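Local coordinates for alpha-galacturonidase (Bacillus subtilis, PDB 3FEF), which hydrolyses alpha-1,4-linked galacturonate, such as di-galacturonate, as an NAD- and manganese-dependent glycoside hydrolase of family 4, at residues E128-I133 and Y157-G162; L178-V183 and E195-N200; G102-V107 and F290-I295. All coordinates share one frame; numbering follows the deposited sequence.

Following the chain from the N terminus, residues 102-107 come first, in the loop between helices 88-96 and 112-136. Their partner, 290-295, lies more than 180 residues later, so contact 3 closes by far the longest loop and joins the N-terminal Rossmann-type part to the C-terminal part. Contacts 1 and 2 both fall within that loop, one after the other. Contact 1 closes a short loop through strand 141-144 and ties helix 112-136 to the end of helix 149-159. Contact 2 closes the shortest loop, with 11 residues between its segments, and packs helix 171-187 on strand 197-202. Contacts 1 and 2 lie on opposite sides of the chain's centre, their own centres about 36 Å apart. No two contacts touch.

Contact 1 of 3, residues E128-I133 and Y157-G162; sequences EIARAI and YKVFPG
The Phe160 ring has the backbone of Gly162 on one face, where Gly162 C sits 3.7 Å above the plane and offset toward the rim. At the ring edge, near its plane, lies the CG2 branch of Ile133, 4.2 Å from Phe160 CE2. The ring reaches helix 112-136 because CG is anti to the backbone N (chi1 177°). Phe160 is also the first residue to leave helical geometry after helix 149-159. Its CB lies 3.9 Å from Ala130 O. The small Ala130 lets the two backbones come close, with 5.9 Å between Ala130 CA and Phe160 CA. Ala130 CB meets Val159 CB at 3.9 Å. Val159 CG1, anti to the backbone N, touches the aliphatic CG of Arg131 at 3.7 Å. The Arg131 chain crosses Val159 obliquely. No hydrogen bond links the segments; the contact is van der Waals packing, largely of apolar side chains. Both helices belong to the Rossmann-type NAD-binding part, and strand 141-144 comes between them in sequence. Ile133 lies about 5 Å, side chain to side chain, from Ile11 in the probable NAD-binding region. Around the contact, Val159 also touches Leu404 of helix 383-405, Tyr157 packs on strand 341-348, and Ala132 faces helix 69-73.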
ATOM      1  N   GLU A 128      23.942  -5.515  18.537  1.00 28.00           N
ATOM      2  CA  GLU A 128      25.403  -5.434  18.573  1.00 31.11           C
ATOM      3  C   GLU A 128      26.047  -6.162  17.383  1.00 28.60           C
ATOM      4  O   GLU A 128      26.994  -5.673  16.777  1.00 29.58           O
ATOM      5  CB  GLU A 128      25.966  -5.986  19.903  1.00 34.28           C
ATOM      6  CG  GLU A 128      27.508  -5.989  19.932  1.00 40.36           C
ATOM      7  CD  GLU A 128      28.120  -6.275  21.305  1.00 47.26           C
ATOM      8  OE1 GLU A 128      27.591  -7.124  22.068  1.00 50.07           O
ATOM      9  OE2 GLU A 128      29.166  -5.654  21.617  1.00 51.43           O
ATOM     10  N   ILE A 129      25.533  -7.338  17.052  1.00 28.26           N
ATOM     11  CA  ILE A 129      26.005  -8.055  15.871  1.00 25.01           C
ATOM     12  C   ILE A 129      25.739  -7.235  14.610  1.00 24.24           C
ATOM     13  O   ILE A 129      26.614  -7.067  13.760  1.00 22.23           O
ATOM     14  CB  ILE A 129      25.359  -9.439  15.779  1.00 26.23           C
ATOM     15  CG1 ILE A 129      25.973 -10.366  16.841  1.00 25.92           C
ATOM     16  CG2 ILE A 129      25.547 -10.006  14.394  1.00 28.36           C
ATOM     17  CD1 ILE A 129      25.167 -11.681  17.070  1.00 26.54           C
ATOM     18  N   ALA A 130      24.540  -6.679  14.503  1.00 24.02           N
ATOM     19  CA  ALA A 130      24.211  -5.883  13.318  1.00 28.65           C
ATOM     20  C   ALA A 130      25.113  -4.657  13.144  1.00 29.61           C
ATOM     21  O   ALA A 130      25.434  -4.272  12.011  1.00 29.77           O
ATOM     22  CB  ALA A 130      22.716  -5.460  13.326  1.00 26.45           C
ATOM     23  N   ARG A 131      25.503  -4.027  14.256  1.00 28.96           N
ATOM     24  CA  ARG A 131      26.349  -2.839  14.174  1.00 27.13           C
ATOM     25  C   ARG A 131      27.756  -3.244  13.769  1.00 26.10           C
ATOM     26  O   ARG A 131      28.435  -2.513  13.053  1.00 28.71           O
ATOM     27  CB  ARG A 131      26.340  -2.043  15.492  1.00 29.49           C
ATOM     28  CG  ARG A 131      25.051  -1.232  15.708  1.00 31.60           C
ATOM     29  CD  ARG A 131      25.158  -0.268  16.896  1.00 33.09           C
ATOM     30  NE  ARG A 131      25.167  -1.024  18.137  1.00 38.11           N
ATOM     31  CZ  ARG A 131      24.084  -1.293  18.868  1.00 39.17           C
ATOM     32  NH1 ARG A 131      22.888  -0.844  18.488  1.00 39.14           N
ATOM     33  NH2 ARG A 131      24.207  -2.010  19.979  1.00 35.86           N
ATOM     34  N   ALA A 132      28.172  -4.436  14.193  1.00 24.48           N
ATOM     35  CA  ALA A 132      29.507  -4.947  13.852  1.00 25.98           C
ATOM     36  C   ALA A 132      29.600  -5.332  12.384  1.00 26.94           C
ATOM     37  O   ALA A 132      30.563  -4.996  11.692  1.00 28.26           O
ATOM     38  CB  ALA A 132      29.859  -6.145  14.741  1.00 23.71           C
ATOM     39  N   ILE A 133      28.594  -6.060  11.908  1.00 30.42           N
ATOM     40  CA  ILE A 133      28.489  -6.365  10.486  1.00 27.91           C
ATOM     41  C   ILE A 133      28.466  -5.076   9.673  1.00 28.42           C
ATOM     42  O   ILE A 133      29.160  -4.955   8.669  1.00 28.79           O
ATOM     43  CB  ILE A 133      27.226  -7.186  10.211  1.00 28.07           C
ATOM     44  CG1 ILE A 133      27.363  -8.554  10.869  1.00 26.98           C
ATOM     45  CG2 ILE A 133      26.969  -7.305   8.710  1.00 26.06           C
ATOM     46  CD1 ILE A 133      26.075  -9.307  10.951  1.00 30.48           C
ATOM     47  N   TYR A 157      17.706  -6.068  10.570  1.00 25.11           N
ATOM     48  CA  TYR A 157      17.285  -5.072   9.595  1.00 23.85           C
ATOM     49  C   TYR A 157      16.955  -3.724  10.232  1.00 25.47           C
ATOM     50  O   TYR A 157      17.158  -2.683   9.612  1.00 25.13           O
ATOM     51  CB  TYR A 157      16.085  -5.567   8.760  1.00 23.70           C
ATOM     52  CG  TYR A 157      16.495  -6.503   7.646  1.00 21.55           C
ATOM     53  CD1 TYR A 157      16.558  -7.875   7.861  1.00 16.91           C
ATOM     54  CD2 TYR A 157      16.852  -6.016   6.399  1.00 18.53           C
ATOM     55  CE1 TYR A 157      16.948  -8.746   6.857  1.00 16.03           C
ATOM     56  CE2 TYR A 157      17.246  -6.891   5.368  1.00 19.62           C
ATOM     57  CZ  TYR A 157      17.289  -8.250   5.619  1.00 18.98           C
ATOM     58  OH  TYR A 157      17.680  -9.134   4.633  1.00 20.56           O
ATOM     59  N   LYS A 158      16.432  -3.748  11.450  1.00 24.67           N
ATOM     60  CA  LYS A 158      16.062  -2.516  12.127  1.00 27.67           C
ATOM     61  C   LYS A 158      17.310  -1.727  12.481  1.00 27.77           C
ATOM     62  O   LYS A 158      17.328  -0.494  12.425  1.00 30.41           O
ATOM     63  CB  LYS A 158      15.242  -2.795  13.389  1.00 26.05           C
ATOM     64  CG  LYS A 158      13.820  -3.290  13.124  1.00 26.78           C
ATOM     65  CD  LYS A 158      13.111  -3.723  14.423  1.00 26.05           C
ATOM     66  CE  LYS A 158      12.619  -2.527  15.229  1.00 29.15           C
ATOM     67  NZ  LYS A 158      11.374  -1.921  14.629  1.00 28.83           N
ATOM     68  N   VAL A 159      18.363  -2.435  12.831  1.00 26.13           N
ATOM     69  CA  VAL A 159      19.566  -1.764  13.284  1.00 28.48           C
ATOM     70  C   VAL A 159      20.500  -1.448  12.116  1.00 29.91           C
ATOM     71  O   VAL A 159      21.216  -0.445  12.136  1.00 30.25           O
ATOM     72  CB  VAL A 159      20.290  -2.599  14.353  1.00 27.12           C
ATOM     73  CG1 VAL A 159      21.572  -1.904  14.796  1.00 24.67           C
ATOM     74  CG2 VAL A 159      19.352  -2.837  15.531  1.00 23.05           C
ATOM     75  N   PHE A 160      20.472  -2.291  11.089  1.00 28.51           N
ATOM     76  CA  PHE A 160      21.253  -2.053   9.862  1.00 26.38           C
ATOM     77  C   PHE A 160      20.335  -2.286   8.666  1.00 28.21           C
ATOM     78  O   PHE A 160      20.291  -3.398   8.123  1.00 29.32           O
ATOM     79  CB  PHE A 160      22.443  -3.013   9.847  1.00 26.22           C
ATOM     80  CG  PHE A 160      23.302  -2.940   8.603  1.00 26.28           C
ATOM     81  CD1 PHE A 160      23.289  -1.814   7.772  1.00 23.83           C
ATOM     82  CD2 PHE A 160      24.157  -3.986   8.297  1.00 24.62           C
ATOM     83  CE1 PHE A 160      24.074  -1.755   6.636  1.00 24.48           C
ATOM     84  CE2 PHE A 160      24.964  -3.936   7.158  1.00 26.55           C
ATOM     85  CZ  PHE A 160      24.925  -2.809   6.323  1.00 23.81           C
ATOM     86  N   PRO A 161      19.566  -1.251   8.274  1.00 28.81           N
ATOM     87  CA  PRO A 161      18.558  -1.405   7.205  1.00 27.43           C
ATOM     88  C   PRO A 161      19.124  -1.964   5.918  1.00 26.22           C
ATOM     89  O   PRO A 161      18.417  -2.673   5.197  1.00 25.14           O
ATOM     90  CB  PRO A 161      18.029   0.027   6.992  1.00 25.48           C
ATOM     91  CG  PRO A 161      18.163   0.660   8.390  1.00 27.52           C
ATOM     92  CD  PRO A 161      19.448   0.049   8.970  1.00 29.14           C
ATOM     93  N   GLY A 162      20.389  -1.668   5.627  1.00 25.16           N
ATOM     94  CA  GLY A 162      20.996  -2.162   4.385  1.00 24.04           C
ATOM     95  C   GLY A 162      21.589  -3.569   4.477  1.00 27.04           C
ATOM     96  O   GLY A 162      22.161  -4.082   3.510  1.00 24.71           O
TER

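Contact 2 of 3, residues L178-V183 and E195-N200; sequences LLAEMV and EDIRVN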
ATOM      1  N   LEU A 178       8.144 -36.172   4.950  1.00 27.30           N
ATOM      2  CA  LEU A 178       6.869 -36.802   5.284  1.00 26.96           C
ATOM      3  C   LEU A 178       6.039 -37.006   4.025  1.00 27.15           C
ATOM      4  O   LEU A 178       5.484 -38.072   3.800  1.00 25.82           O
ATOM      5  CB  LEU A 178       6.088 -35.951   6.288  1.00 28.36           C
ATOM      6  CG  LEU A 178       4.627 -36.364   6.524  1.00 30.09           C
ATOM      7  CD1 LEU A 178       4.571 -37.774   7.137  1.00 27.02           C
ATOM      8  CD2 LEU A 178       3.905 -35.361   7.402  1.00 26.45           C
ATOM      9  N   LEU A 179       5.945 -35.964   3.206  1.00 28.02           N
ATOM     10  CA  LEU A 179       5.216 -36.049   1.953  1.00 24.93           C
ATOM     11  C   LEU A 179       5.872 -37.041   0.971  1.00 25.39           C
ATOM     12  O   LEU A 179       5.174 -37.766   0.260  1.00 23.89           O
ATOM     13  CB  LEU A 179       5.111 -34.660   1.321  1.00 27.29           C
ATOM     14  CG  LEU A 179       4.232 -33.607   2.015  1.00 29.57           C
ATOM     15  CD1 LEU A 179       4.538 -32.226   1.435  1.00 27.71           C
ATOM     16  CD2 LEU A 179       2.754 -33.931   1.834  1.00 27.30           C
ATOM     17  N   ALA A 180       7.199 -37.072   0.902  1.00 22.36           N
ATOM     18  CA  ALA A 180       7.829 -38.061   0.025  1.00 24.73           C
ATOM     19  C   ALA A 180       7.435 -39.489   0.447  1.00 26.65           C
ATOM     20  O   ALA A 180       7.118 -40.320  -0.392  1.00 25.96           O
ATOM     21  CB  ALA A 180       9.341 -37.899  -0.003  1.00 22.71           C
ATOM     22  N   GLU A 181       7.424 -39.765   1.747  1.00 27.42           N
ATOM     23  CA  GLU A 181       7.043 -41.090   2.220  1.00 31.35           C
ATOM     24  C   GLU A 181       5.567 -41.403   1.974  1.00 32.22           C
ATOM     25  O   GLU A 181       5.200 -42.566   1.737  1.00 28.97           O
ATOM     26  CB  GLU A 181       7.426 -41.288   3.686  1.00 35.24           C
ATOM     27  CG  GLU A 181       8.944 -41.283   3.885  1.00 38.94           C
ATOM     28  CD  GLU A 181       9.368 -41.726   5.258  1.00 41.63           C
ATOM     29  OE1 GLU A 181       8.533 -42.278   6.005  1.00 43.37           O
ATOM     30  OE2 GLU A 181      10.548 -41.510   5.597  1.00 46.41           O
HETATM   31  N   MSE A 182       4.734 -40.365   2.000  1.00 28.23           N
HETATM   32  CA  MSE A 182       3.317 -40.524   1.718  1.00 29.94           C
HETATM   33  C   MSE A 182       3.104 -40.918   0.260  1.00 29.17           C
HETATM   34  O   MSE A 182       2.279 -41.771  -0.040  1.00 28.48           O
HETATM   35  CB  MSE A 182       2.558 -39.236   2.052  1.00 31.31           C
HETATM   36  CG  MSE A 182       1.203 -39.113   1.393  1.00 32.70           C
HETATM   37 SE   MSE A 182       0.531 -37.245   1.452  1.00 42.60          SE
HETATM   38  CE  MSE A 182       1.533 -36.549  -0.083  1.00 35.48           C
ATOM     39  N   VAL A 183       3.852 -40.282  -0.637  1.00 28.78           N
ATOM     40  CA  VAL A 183       3.858 -40.632  -2.053  1.00 31.20           C
ATOM     41  C   VAL A 183       4.171 -42.121  -2.273  1.00 32.47           C
ATOM     42  O   VAL A 183       3.472 -42.806  -3.018  1.00 31.24           O
ATOM     43  CB  VAL A 183       4.904 -39.803  -2.815  1.00 32.87           C
ATOM     44  CG1 VAL A 183       5.094 -40.339  -4.233  1.00 30.88           C
ATOM     45  CG2 VAL A 183       4.512 -38.297  -2.822  1.00 30.84           C
ATOM     46  N   GLU A 195      13.888 -32.950  -2.073  1.00 38.66           N
ATOM     47  CA  GLU A 195      13.866 -31.796  -2.973  1.00 38.11           C
ATOM     48  C   GLU A 195      12.784 -31.914  -4.033  1.00 36.44           C
ATOM     49  O   GLU A 195      12.189 -30.916  -4.409  1.00 36.01           O
ATOM     50  CB  GLU A 195      15.211 -31.623  -3.681  1.00 40.58           C
ATOM     51  CG  GLU A 195      16.322 -31.116  -2.785  1.00 45.70           C
ATOM     52  CD  GLU A 195      17.220 -32.224  -2.215  1.00 46.99           C
ATOM     53  OE1 GLU A 195      16.771 -33.385  -2.035  1.00 45.57           O
ATOM     54  OE2 GLU A 195      18.395 -31.911  -1.941  1.00 49.02           O
ATOM     55  N   ASP A 196      12.551 -33.122  -4.546  1.00 32.64           N
ATOM     56  CA  ASP A 196      11.555 -33.321  -5.600  1.00 30.92           C
ATOM     57  C   ASP A 196      10.106 -33.068  -5.138  1.00 28.38           C
ATOM     58  O   ASP A 196       9.177 -33.080  -5.946  1.00 27.22           O
ATOM     59  CB  ASP A 196      11.648 -34.736  -6.153  1.00 36.27           C
ATOM     60  CG  ASP A 196      12.992 -35.014  -6.805  1.00 44.86           C
ATOM     61  OD1 ASP A 196      13.614 -34.043  -7.311  1.00 46.53           O
ATOM     62  OD2 ASP A 196      13.419 -36.196  -6.803  1.00 46.50           O
ATOM     63  N   ILE A 197       9.907 -32.890  -3.843  1.00 22.40           N
ATOM     64  CA  ILE A 197       8.597 -32.513  -3.350  1.00 24.08           C
ATOM     65  C   ILE A 197       8.574 -31.005  -3.422  1.00 23.09           C
ATOM     66  O   ILE A 197       9.134 -30.335  -2.566  1.00 24.26           O
ATOM     67  CB  ILE A 197       8.359 -32.965  -1.898  1.00 26.01           C
ATOM     68  CG1 ILE A 197       8.694 -34.454  -1.760  1.00 24.11           C
ATOM     69  CG2 ILE A 197       6.881 -32.703  -1.493  1.00 23.28           C
ATOM     70  CD1 ILE A 197       7.742 -35.328  -2.584  1.00 22.90           C
ATOM     71  N   ARG A 198       7.966 -30.485  -4.475  1.00 20.53           N
ATOM     72  CA  ARG A 198       8.019 -29.065  -4.762  1.00 25.25           C
ATOM     73  C   ARG A 198       6.840 -28.439  -4.071  1.00 25.13           C
ATOM     74  O   ARG A 198       5.677 -28.719  -4.410  1.00 24.92           O
ATOM     75  CB  ARG A 198       7.925 -28.842  -6.268  1.00 26.52           C
ATOM     76  CG  ARG A 198       9.016 -29.591  -7.042  1.00 32.91           C
ATOM     77  CD  ARG A 198      10.368 -28.898  -6.922  1.00 36.01           C
ATOM     78  NE  ARG A 198      11.459 -29.744  -7.411  1.00 41.13           N
ATOM     79  CZ  ARG A 198      12.753 -29.427  -7.336  1.00 42.19           C
ATOM     80  NH1 ARG A 198      13.132 -28.268  -6.805  1.00 41.97           N
ATOM     81  NH2 ARG A 198      13.673 -30.270  -7.790  1.00 42.79           N
ATOM     82  N   VAL A 199       7.127 -27.615  -3.081  1.00 21.73           N
ATOM     83  CA  VAL A 199       6.057 -27.102  -2.266  1.00 23.02           C
ATOM     84  C   VAL A 199       5.996 -25.584  -2.350  1.00 23.98           C
ATOM     85  O   VAL A 199       7.027 -24.911  -2.500  1.00 25.03           O
ATOM     86  CB  VAL A 199       6.200 -27.584  -0.782  1.00 23.82           C
ATOM     87  CG1 VAL A 199       6.067 -29.100  -0.686  1.00 22.37           C
ATOM     88  CG2 VAL A 199       7.519 -27.120  -0.172  1.00 23.14           C
ATOM     89  N   ASN A 200       4.788 -25.041  -2.268  1.00 21.89           N
ATOM     90  CA  ASN A 200       4.628 -23.617  -2.071  1.00 21.84           C
ATOM     91  C   ASN A 200       4.415 -23.364  -0.594  1.00 23.22           C
ATOM     92  O   ASN A 200       3.324 -23.586  -0.062  1.00 22.61           O
ATOM     93  CB  ASN A 200       3.462 -23.051  -2.887  1.00 23.38           C
ATOM     94  CG  ASN A 200       3.347 -21.535  -2.754  1.00 22.51           C
ATOM     95  OD1 ASN A 200       4.281 -20.818  -3.064  1.00 26.35           O
ATOM     96  ND2 ASN A 200       2.211 -21.049  -2.276  1.00 19.15           N
TER
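Ile197 has the most surface buried here, and its two branches divide the work. The CG2 methyl, anti to the backbone N, turns to Leu179. The CG1 branch, anti to the carbonyl carbon (chi1 -51°), turns to Ala180. From there Ile197 CD1 lies against the helix backbone, 3.8 Å from Ala180 CA. The methyl CB of Ala180 touches Ile197 CG1 at 3.9 Å. With only a methyl on Ala180, its CA comes within 6.5 Å of Ile197 CA. Further along the helix, Val183 CG2 makes a looser contact with Ile197 CD1 at 4.4 Å.

Helix 171-187 follows the last strand of the parallel Rossmann-type sheet. Its 178-183 part packs here on the antiparallel sheet that comes next in the chain, against Ile197 and Val199 of strand 197-202. The axes of the segments 178-183 and 197-200 come within 9.6 Å at an angle of 127°. Between the two segments the contact is apolar, but Gln176 NE2 of the same helix is hydrogen-bonded to Ile197 O.

Leu179 is the second main residue. Its CG is anti to the carbonyl carbon (chi1 -69°). The Leu179 side chain crosses those of Ile197 and Val199 obliquely, and its CD1 meets both, Ile197 CG2 at 3.8 Å and Val199 CG1 at 4.1 Å. Phe224 of helix 220-231 also touches Leu179, and Leu220 touches Ile197. The neighbouring Arg198 forms a salt bridge with Glu340 of the second subunit.

Contact 3 of 3, residues G102-V107 and F290-I295; sequences GIYQSV and FHLTPI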
ATOM      1  N   GLY A 102       0.112 -22.717  35.155  1.00 33.41           N
ATOM      2  CA  GLY A 102      -0.623 -23.664  34.317  1.00 32.08           C
ATOM      3  C   GLY A 102      -0.290 -23.642  32.832  1.00 30.61           C
ATOM      4  O   GLY A 102      -0.979 -24.274  32.028  1.00 31.98           O
ATOM      5  N   ILE A 103       0.768 -22.928  32.463  1.00 28.76           N
ATOM      6  CA  ILE A 103       1.162 -22.812  31.067  1.00 27.40           C
ATOM      7  C   ILE A 103       2.314 -23.747  30.733  1.00 29.51           C
ATOM      8  O   ILE A 103       3.402 -23.612  31.296  1.00 28.35           O
ATOM      9  CB  ILE A 103       1.598 -21.372  30.739  1.00 26.74           C
ATOM     10  CG1 ILE A 103       0.414 -20.414  30.929  1.00 23.81           C
ATOM     11  CG2 ILE A 103       2.178 -21.301  29.313  1.00 25.68           C
ATOM     12  CD1 ILE A 103       0.789 -18.962  30.878  1.00 23.34           C
ATOM     13  N   TYR A 104       2.061 -24.698  29.830  1.00 26.51           N
ATOM     14  CA  TYR A 104       3.101 -25.584  29.332  1.00 29.72           C
ATOM     15  C   TYR A 104       3.599 -25.174  27.963  1.00 30.11           C
ATOM     16  O   TYR A 104       2.853 -24.632  27.144  1.00 32.52           O
ATOM     17  CB  TYR A 104       2.614 -27.033  29.317  1.00 34.02           C
ATOM     18  CG  TYR A 104       2.434 -27.524  30.721  1.00 35.42           C
ATOM     19  CD1 TYR A 104       3.370 -28.356  31.308  1.00 38.48           C
ATOM     20  CD2 TYR A 104       1.367 -27.084  31.492  1.00 37.00           C
ATOM     21  CE1 TYR A 104       3.228 -28.775  32.608  1.00 39.83           C
ATOM     22  CE2 TYR A 104       1.216 -27.503  32.794  1.00 39.29           C
ATOM     23  CZ  TYR A 104       2.153 -28.344  33.340  1.00 38.73           C
ATOM     24  OH  TYR A 104       2.023 -28.766  34.626  1.00 44.20           O
ATOM     25  N   GLN A 105       4.874 -25.433  27.738  1.00 27.33           N
ATOM     26  CA  GLN A 105       5.537 -25.102  26.501  1.00 29.23           C
ATOM     27  C   GLN A 105       6.371 -26.299  26.080  1.00 28.48           C
ATOM     28  O   GLN A 105       7.027 -26.931  26.904  1.00 28.57           O
ATOM     29  CB  GLN A 105       6.447 -23.890  26.706  1.00 27.68           C
ATOM     30  CG  GLN A 105       5.707 -22.603  27.028  1.00 27.84           C
ATOM     31  CD  GLN A 105       6.661 -21.462  27.323  1.00 29.24           C
ATOM     32  OE1 GLN A 105       6.917 -20.615  26.464  1.00 30.01           O
ATOM     33  NE2 GLN A 105       7.210 -21.446  28.533  1.00 26.33           N
ATOM     34  N   SER A 106       6.358 -26.608  24.796  1.00 27.23           N
ATOM     35  CA  SER A 106       7.111 -27.751  24.322  1.00 27.62           C
ATOM     36  C   SER A 106       8.540 -27.361  23.956  1.00 27.76           C
ATOM     37  O   SER A 106       9.453 -28.165  24.077  1.00 26.98           O
ATOM     38  CB  SER A 106       6.402 -28.390  23.126  1.00 30.10           C
ATOM     39  OG  SER A 106       6.092 -27.411  22.151  1.00 28.67           O
ATOM     40  N   VAL A 107       8.746 -26.130  23.508  1.00 24.82           N
ATOM     41  CA  VAL A 107      10.082 -25.725  23.107  1.00 25.22           C
ATOM     42  C   VAL A 107      10.446 -24.414  23.764  1.00 27.76           C
ATOM     43  O   VAL A 107      11.529 -24.274  24.317  1.00 28.46           O
ATOM     44  CB  VAL A 107      10.186 -25.544  21.587  1.00 27.50           C
ATOM     45  CG1 VAL A 107      11.644 -25.351  21.166  1.00 24.79           C
ATOM     46  CG2 VAL A 107       9.563 -26.723  20.864  1.00 27.92           C
ATOM     47  N   PHE A 290       3.460 -36.501  20.593  1.00 26.83           N
ATOM     48  CA  PHE A 290       4.717 -35.767  20.440  1.00 27.25           C
ATOM     49  C   PHE A 290       5.201 -35.468  21.849  1.00 24.70           C
ATOM     50  O   PHE A 290       4.550 -35.866  22.799  1.00 27.79           O
ATOM     51  CB  PHE A 290       4.511 -34.482  19.618  1.00 24.63           C
ATOM     52  CG  PHE A 290       3.758 -33.404  20.357  1.00 24.97           C
ATOM     53  CD1 PHE A 290       2.397 -33.501  20.545  1.00 22.36           C
ATOM     54  CD2 PHE A 290       4.426 -32.286  20.862  1.00 24.69           C
ATOM     55  CE1 PHE A 290       1.708 -32.500  21.224  1.00 26.84           C
ATOM     56  CE2 PHE A 290       3.743 -31.295  21.555  1.00 23.36           C
ATOM     57  CZ  PHE A 290       2.384 -31.408  21.741  1.00 24.63           C
ATOM     58  N   HIS A 291       6.324 -34.779  21.998  1.00 25.62           N
ATOM     59  CA  HIS A 291       6.872 -34.511  23.325  1.00 28.24           C
ATOM     60  C   HIS A 291       7.116 -33.029  23.583  1.00 30.98           C
ATOM     61  O   HIS A 291       7.232 -32.225  22.657  1.00 27.17           O
ATOM     62  CB  HIS A 291       8.230 -35.195  23.501  1.00 28.94           C
ATOM     63  CG  HIS A 291       8.257 -36.626  23.076  1.00 32.05           C
ATOM     64  ND1 HIS A 291       8.108 -37.666  23.967  1.00 30.57           N
ATOM     65  CD2 HIS A 291       8.451 -37.194  21.858  1.00 32.95           C
ATOM     66  CE1 HIS A 291       8.196 -38.815  23.314  1.00 34.87           C
ATOM     67  NE2 HIS A 291       8.414 -38.558  22.036  1.00 34.68           N
ATOM     68  N   LEU A 292       7.241 -32.685  24.861  1.00 30.37           N
ATOM     69  CA  LEU A 292       7.780 -31.400  25.231  1.00 29.07           C
ATOM     70  C   LEU A 292       9.281 -31.615  25.317  1.00 29.75           C
ATOM     71  O   LEU A 292       9.730 -32.742  25.428  1.00 33.49           O
ATOM     72  CB  LEU A 292       7.231 -30.971  26.584  1.00 29.23           C
ATOM     73  CG  LEU A 292       5.729 -31.092  26.820  1.00 27.79           C
ATOM     74  CD1 LEU A 292       5.423 -30.643  28.233  1.00 27.00           C
ATOM     75  CD2 LEU A 292       4.916 -30.269  25.804  1.00 28.69           C
ATOM     76  N   THR A 293      10.059 -30.552  25.235  1.00 29.89           N
ATOM     77  CA  THR A 293      11.493 -30.642  25.463  1.00 30.53           C
ATOM     78  C   THR A 293      11.838 -29.908  26.751  1.00 31.55           C
ATOM     79  O   THR A 293      11.898 -28.678  26.763  1.00 32.71           O
ATOM     80  CB  THR A 293      12.285 -29.991  24.323  1.00 30.66           C
ATOM     81  OG1 THR A 293      11.996 -30.664  23.096  1.00 31.84           O
ATOM     82  CG2 THR A 293      13.795 -30.052  24.597  1.00 28.90           C
ATOM     83  N   PRO A 294      12.080 -30.659  27.835  1.00 30.43           N
ATOM     84  CA  PRO A 294      12.376 -30.051  29.131  1.00 29.18           C
ATOM     85  C   PRO A 294      13.796 -29.528  29.119  1.00 29.22           C
ATOM     86  O   PRO A 294      14.624 -30.032  28.357  1.00 27.88           O
ATOM     87  CB  PRO A 294      12.261 -31.233  30.112  1.00 31.58           C
ATOM     88  CG  PRO A 294      12.160 -32.516  29.251  1.00 31.07           C
ATOM     89  CD  PRO A 294      12.368 -32.109  27.814  1.00 30.71           C
ATOM     90  N   ILE A 295      14.109 -28.543  29.954  1.00 30.52           N
ATOM     91  CA  ILE A 295      15.458 -27.977  29.900  1.00 32.09           C
ATOM     92  C   ILE A 295      16.539 -28.968  30.323  1.00 33.02           C
ATOM     93  O   ILE A 295      17.697 -28.818  29.951  1.00 35.61           O
ATOM     94  CB  ILE A 295      15.592 -26.697  30.711  1.00 33.74           C
ATOM     95  CG1 ILE A 295      14.664 -25.626  30.129  1.00 37.45           C
ATOM     96  CG2 ILE A 295      17.044 -26.204  30.690  1.00 33.19           C
ATOM     97  CD1 ILE A 295      14.727 -25.524  28.604  1.00 39.12           C
TER
HETATM   98  O   HOH W   1       8.955 -28.392  27.898  1.00 28.92           O
HETATM   99  O   HOH W   2      12.956 -26.656  25.087  1.00 30.68           O
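Two loops meet here, one from the N-terminal and one from the C-terminal part of the enzyme. Segment 102-107 precedes helix 112-136. Segment 290-295 leads into helix 295-314, with Pro294 at its N-cap position. One direct hydrogen bond joins the loops, from Thr293 N to Ser106 O at 2.7 Å. The N-H points at the oxygen with an angle of 155° and meets a lone pair in the carbonyl plane. Two waters add to it. One water donates to Val107 O at 2.9 Å and also to Thr293 O, so it bridges the loops. The other donates to Gln105 O, with a weak second bond to Thr293 O. Leu292 supplies the apolar part. Its CG is anti to the carbonyl carbon, and CD2 lies 3.6 Å from Ser106 CB. Leu292 CD1 reaches Tyr104 CD1 at 4.3 Å. Ser106 CB also meets the edge of the Phe290 ring, 4.2 Å from Phe290 CE2. Arg271 grips both loops: its O is hydrogen-bonded to Ser106 OG, and its NH1 to Thr293 OG1. Ser106 lies about 9 Å, side chain to side chain, from the metal ligand His206, near the metal site but not part of it. The contact joins the Rossmann-type nucleotide-binding part to the C-terminal part of a family 4 glycoside hydrolase, loop to loop.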